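PDB 1ZEL: AbiEi antitoxin C-terminal domain-containing protein from Mycobacterium tuberculosis, which is of uncharacterised function but probably binds DNA through a winged-helix domain and resembles AbiEi-type antitoxins. Local coordinates for residues A[147-158]-A[218-226]. Residues are numbered along the deposited sequence; the frame is centred on the assembly and turned at random.
Sequences IPWNAADTALLA and RLERLLSGR. With FMT (formic acid), chain G.
Leu-222 lays its CD2 methyl over the five-membered ring of Trp-149, a CH-pi contact 3.7 Å from the ring centroid and 21° off the normal. The contact joins helix 216-223 and the turn after it to the loop 147-153 and the short, weakly bonded helix at about 154-157, within the region matching the AbiEi antitoxin C-terminal domain. Leu-157 CD2 shares that face of the indole and sits 3.5 Å from Leu-222 CD2, while Ile-147 CG2 covers the opposite face; helix 183-192 packs alongside, with Val-188 on Trp-149 and Ala-185 on Leu-157. The indole is also pinned at its edge: NE1 donates to Leu-222 O at 2.9 Å, nearly straight and in the plane of both ring and carbonyl. The same oxygen accepts a second hydrogen bond, from Arg-226 NH1, which arrives from above the carbonyl plane, so two donors grip the carbonyl near the helix end.

With CG anti to the backbone N (chi1 -170°), Leu-156 brings its branched end up against Leu-222, CG 3.6 Å from Leu-222 CD2, and its two methyls part, CD1 over the Arg-218 guanidinium and CD2 over that of Arg-221. Asp-153, at the N-cap of helix 154-157, accepts a weak capping bond from Leu-156 N through OD1 and forms through OD2 a salt bridge with Arg-221 NH2 (2.8 Å) whose hydrogen bond is weak. Arg-218, bent at chi3 (77°), reaches the backbone of the short helix, where NH1 donates to Ala-155 O at 2.6 Å, in the guanidinium plane and on a carbonyl lone pair.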
loop_
_atom_site.group_PDB
_atom_site.type_symbol
_atom_site.label_atom_id
_atom_site.label_comp_id
_atom_site.label_asym_id
_atom_site.label_seq_id
_atom_site.Cartn_x
_atom_site.Cartn_y
_atom_site.Cartn_z
ATOM N N ILE A 147 5.347 2.187 11.969
ATOM C CA ILE A 147 5.004 1.606 13.264
ATOM C C ILE A 147 5.969 0.452 13.495
ATOM O O ILE A 147 6.137 -0.384 12.605
ATOM C CB ILE A 147 3.537 1.152 13.225
ATOM C CG1 ILE A 147 2.652 2.381 12.994
ATOM C CG2 ILE A 147 3.127 0.380 14.499
ATOM C CD1 ILE A 147 1.227 2.057 12.761
ATOM N N PRO A 148 6.644 0.415 14.671
ATOM C CA PRO A 148 7.723 -0.555 14.856
ATOM C C PRO A 148 7.280 -1.981 15.146
ATOM O O PRO A 148 7.787 -2.614 16.082
ATOM C CB PRO A 148 8.509 0.026 16.047
ATOM C CG PRO A 148 7.479 0.717 16.840
ATOM C CD PRO A 148 6.490 1.284 15.862
ATOM N N TRP A 149 6.346 -2.496 14.344
ATOM C CA TRP A 149 6.074 -3.922 14.346
ATOM C C TRP A 149 7.334 -4.765 14.038
ATOM O O TRP A 149 8.218 -4.351 13.258
ATOM C CB TRP A 149 5.002 -4.254 13.313
ATOM C CG TRP A 149 3.637 -3.765 13.694
ATOM C CD1 TRP A 149 3.031 -3.922 14.902
ATOM C CD2 TRP A 149 2.702 -3.075 12.856
ATOM N NE1 TRP A 149 1.766 -3.374 14.875
ATOM C CE2 TRP A 149 1.538 -2.849 13.627
ATOM C CE3 TRP A 149 2.724 -2.639 11.521
ATOM C CZ2 TRP A 149 0.414 -2.187 13.116
ATOM C CZ3 TRP A 149 1.605 -1.991 11.014
ATOM C CH2 TRP A 149 0.469 -1.764 11.812
ATOM N N ASN A 150 7.370 -5.950 14.667
ATOM C CA ASN A 150 8.326 -7.027 14.362
ATOM C C ASN A 150 8.229 -7.482 12.889
ATOM O O ASN A 150 7.282 -8.189 12.478
ATOM C CB ASN A 150 8.120 -8.210 15.331
ATOM C CG ASN A 150 9.063 -9.374 15.050
ATOM O OD1 ASN A 150 9.983 -9.254 14.244
ATOM N ND2 ASN A 150 8.836 -10.500 15.719
ATOM N N ALA A 151 9.217 -7.047 12.106
ATOM C CA ALA A 151 9.378 -7.435 10.707
ATOM C C ALA A 151 9.447 -8.958 10.492
ATOM O O ALA A 151 9.247 -9.442 9.374
ATOM C CB ALA A 151 10.622 -6.771 10.133
ATOM N N ALA A 152 9.728 -9.704 11.561
ATOM C CA ALA A 152 9.850 -11.149 11.464
ATOM C C ALA A 152 8.481 -11.817 11.406
ATOM O O ALA A 152 8.334 -12.898 10.825
ATOM C CB ALA A 152 10.665 -11.698 12.626
ATOM N N ASP A 153 7.483 -11.163 11.993
ATOM C CA ASP A 153 6.152 -11.732 12.104
ATOM C C ASP A 153 5.185 -11.092 11.069
ATOM O O ASP A 153 4.263 -10.348 11.412
ATOM C CB ASP A 153 5.673 -11.605 13.563
ATOM C CG ASP A 153 4.457 -12.476 13.878
ATOM O OD1 ASP A 153 3.976 -13.225 12.992
ATOM O OD2 ASP A 153 3.975 -12.392 15.033
ATOM N N THR A 154 5.427 -11.399 9.795
ATOM C CA THR A 154 4.611 -10.872 8.693
ATOM C C THR A 154 3.288 -11.644 8.570
ATOM O O THR A 154 2.352 -11.174 7.916
ATOM C CB THR A 154 5.379 -10.871 7.325
ATOM O OG1 THR A 154 5.914 -12.176 7.058
ATOM C CG2 THR A 154 6.517 -9.826 7.314
ATOM N N ALA A 155 3.220 -12.814 9.212
ATOM C CA ALA A 155 1.991 -13.592 9.324
ATOM C C ALA A 155 0.979 -12.815 10.152
ATOM O O ALA A 155 -0.227 -12.869 9.897
ATOM C CB ALA A 155 2.263 -14.971 9.965
ATOM N N LEU A 156 1.487 -12.076 11.139
ATOM C CA LEU A 156 0.657 -11.203 11.928
ATOM C C LEU A 156 0.169 -10.015 11.092
ATOM O O LEU A 156 -0.985 -9.634 11.195
ATOM C CB LEU A 156 1.416 -10.740 13.182
ATOM C CG LEU A 156 0.625 -9.992 14.268
ATOM C CD1 LEU A 156 -0.706 -10.690 14.644
ATOM C CD2 LEU A 156 1.490 -9.744 15.519
ATOM N N LEU A 157 1.024 -9.462 10.238
ATOM C CA LEU A 157 0.676 -8.236 9.502
ATOM C C LEU A 157 -0.268 -8.476 8.335
ATOM O O LEU A 157 -1.252 -7.734 8.125
ATOM C CB LEU A 157 1.950 -7.515 9.040
ATOM C CG LEU A 157 2.740 -6.888 10.214
ATOM C CD1 LEU A 157 4.081 -6.379 9.769
ATOM C CD2 LEU A 157 1.948 -5.774 10.818
ATOM N N ALA A 158 -0.006 -9.570 7.630
ATOM C CA ALA A 158 -0.772 -9.980 6.466
ATOM C C ALA A 158 -2.165 -10.478 6.881
ATOM O O ALA A 158 -2.336 -10.939 8.003
ATOM C CB ALA A 158 -0.002 -11.105 5.757
ATOM N N ARG A 218 -5.409 -10.979 17.252
ATOM C CA ARG A 218 -4.432 -10.329 16.357
ATOM C C ARG A 218 -4.359 -8.850 16.634
ATOM O O ARG A 218 -3.274 -8.284 16.659
ATOM C CB ARG A 218 -4.784 -10.558 14.901
ATOM C CG ARG A 218 -4.500 -11.964 14.489
ATOM C CD ARG A 218 -5.050 -12.249 13.117
ATOM N NE ARG A 218 -4.210 -11.685 12.066
ATOM C CZ ARG A 218 -3.097 -12.249 11.609
ATOM N NH1 ARG A 218 -2.426 -11.663 10.641
ATOM N NH2 ARG A 218 -2.667 -13.392 12.102
ATOM N N LEU A 219 -5.510 -8.214 16.860
ATOM C CA LEU A 219 -5.529 -6.791 17.221
ATOM C C LEU A 219 -4.648 -6.538 18.441
ATOM O O LEU A 219 -3.807 -5.632 18.459
ATOM C CB LEU A 219 -6.964 -6.329 17.512
ATOM C CG LEU A 219 -7.828 -6.098 16.261
ATOM C CD1 LEU A 219 -9.245 -5.723 16.695
ATOM C CD2 LEU A 219 -7.242 -5.000 15.346
ATOM N N GLU A 220 -4.821 -7.379 19.453
ATOM C CA GLU A 220 -4.131 -7.205 20.686
ATOM C C GLU A 220 -2.611 -7.343 20.503
ATOM O O GLU A 220 -1.831 -6.600 21.108
ATOM C CB GLU A 220 -4.677 -8.232 21.676
ATOM C CG GLU A 220 -3.994 -8.235 23.013
ATOM C CD GLU A 220 -4.516 -9.330 23.917
ATOM O OE1 GLU A 220 -5.435 -10.082 23.505
ATOM O OE2 GLU A 220 -3.993 -9.430 25.043
ATOM N N ARG A 221 -2.190 -8.293 19.676
ATOM C CA ARG A 221 -0.756 -8.546 19.515
ATOM C C ARG A 221 -0.135 -7.413 18.688
ATOM O O ARG A 221 0.990 -7.000 18.931
ATOM C CB ARG A 221 -0.511 -9.907 18.876
ATOM C CG ARG A 221 -0.879 -11.083 19.796
ATOM C CD ARG A 221 -0.558 -12.395 19.101
ATOM N NE ARG A 221 0.860 -12.482 18.747
ATOM C CZ ARG A 221 1.326 -13.077 17.651
ATOM N NH1 ARG A 221 0.486 -13.639 16.790
ATOM N NH2 ARG A 221 2.633 -13.094 17.410
ATOM N N LEU A 222 -0.897 -6.898 17.736
ATOM C CA LEU A 222 -0.457 -5.744 16.933
ATOM C C LEU A 222 -0.471 -4.409 17.696
ATOM O O LEU A 222 0.272 -3.503 17.348
ATOM C CB LEU A 222 -1.279 -5.640 15.663
ATOM C CG LEU A 222 -0.968 -6.719 14.608
ATOM C CD1 LEU A 222 -2.044 -6.775 13.591
ATOM C CD2 LEU A 222 0.327 -6.420 13.906
ATOM N N LEU A 223 -1.320 -4.294 18.718
ATOM C CA LEU A 223 -1.319 -3.120 19.609
ATOM C C LEU A 223 -0.249 -3.191 20.685
ATOM O O LEU A 223 0.110 -2.173 21.288
ATOM C CB LEU A 223 -2.690 -2.961 20.276
ATOM C CG LEU A 223 -3.777 -2.418 19.385
ATOM C CD1 LEU A 223 -5.122 -2.837 19.963
ATOM C CD2 LEU A 223 -3.633 -0.887 19.237
ATOM N N SER A 224 0.271 -4.386 20.946
ATOM C CA SER A 224 1.258 -4.540 22.004
ATOM C C SER A 224 2.482 -3.668 21.760
ATOM O O SER A 224 3.238 -3.896 20.822
ATOM C CB SER A 224 1.649 -6.010 22.188
ATOM O OG SER A 224 2.642 -6.117 23.205
ATOM N N GLY A 225 2.662 -2.648 22.595
ATOM C CA GLY A 225 3.831 -1.774 22.483
ATOM C C GLY A 225 3.453 -0.425 21.890
ATOM O O GLY A 225 4.244 0.509 21.899
ATOM N N ARG A 226 2.247 -0.324 21.357
ATOM C CA ARG A 226 1.733 0.958 20.896
ATOM C C ARG A 226 1.369 1.816 22.126
ATOM O O ARG A 226 1.147 1.282 23.224
ATOM C CB ARG A 226 0.477 0.798 19.996
ATOM C CG ARG A 226 0.507 -0.222 18.855
ATOM C CD ARG A 226 1.403 0.157 17.677
ATOM N NE ARG A 226 2.813 0.068 18.081
ATOM C CZ ARG A 226 3.479 -1.060 18.308
ATOM N NH1 ARG A 226 2.895 -2.254 18.154
ATOM N NH2 ARG A 226 4.750 -0.998 18.694
HETATM C C FMT G . 4.474 2.323 18.982
HETATM O O1 FMT G . 3.951 2.896 18.034
HETATM O O2 FMT G . 5.685 2.135 19.074
#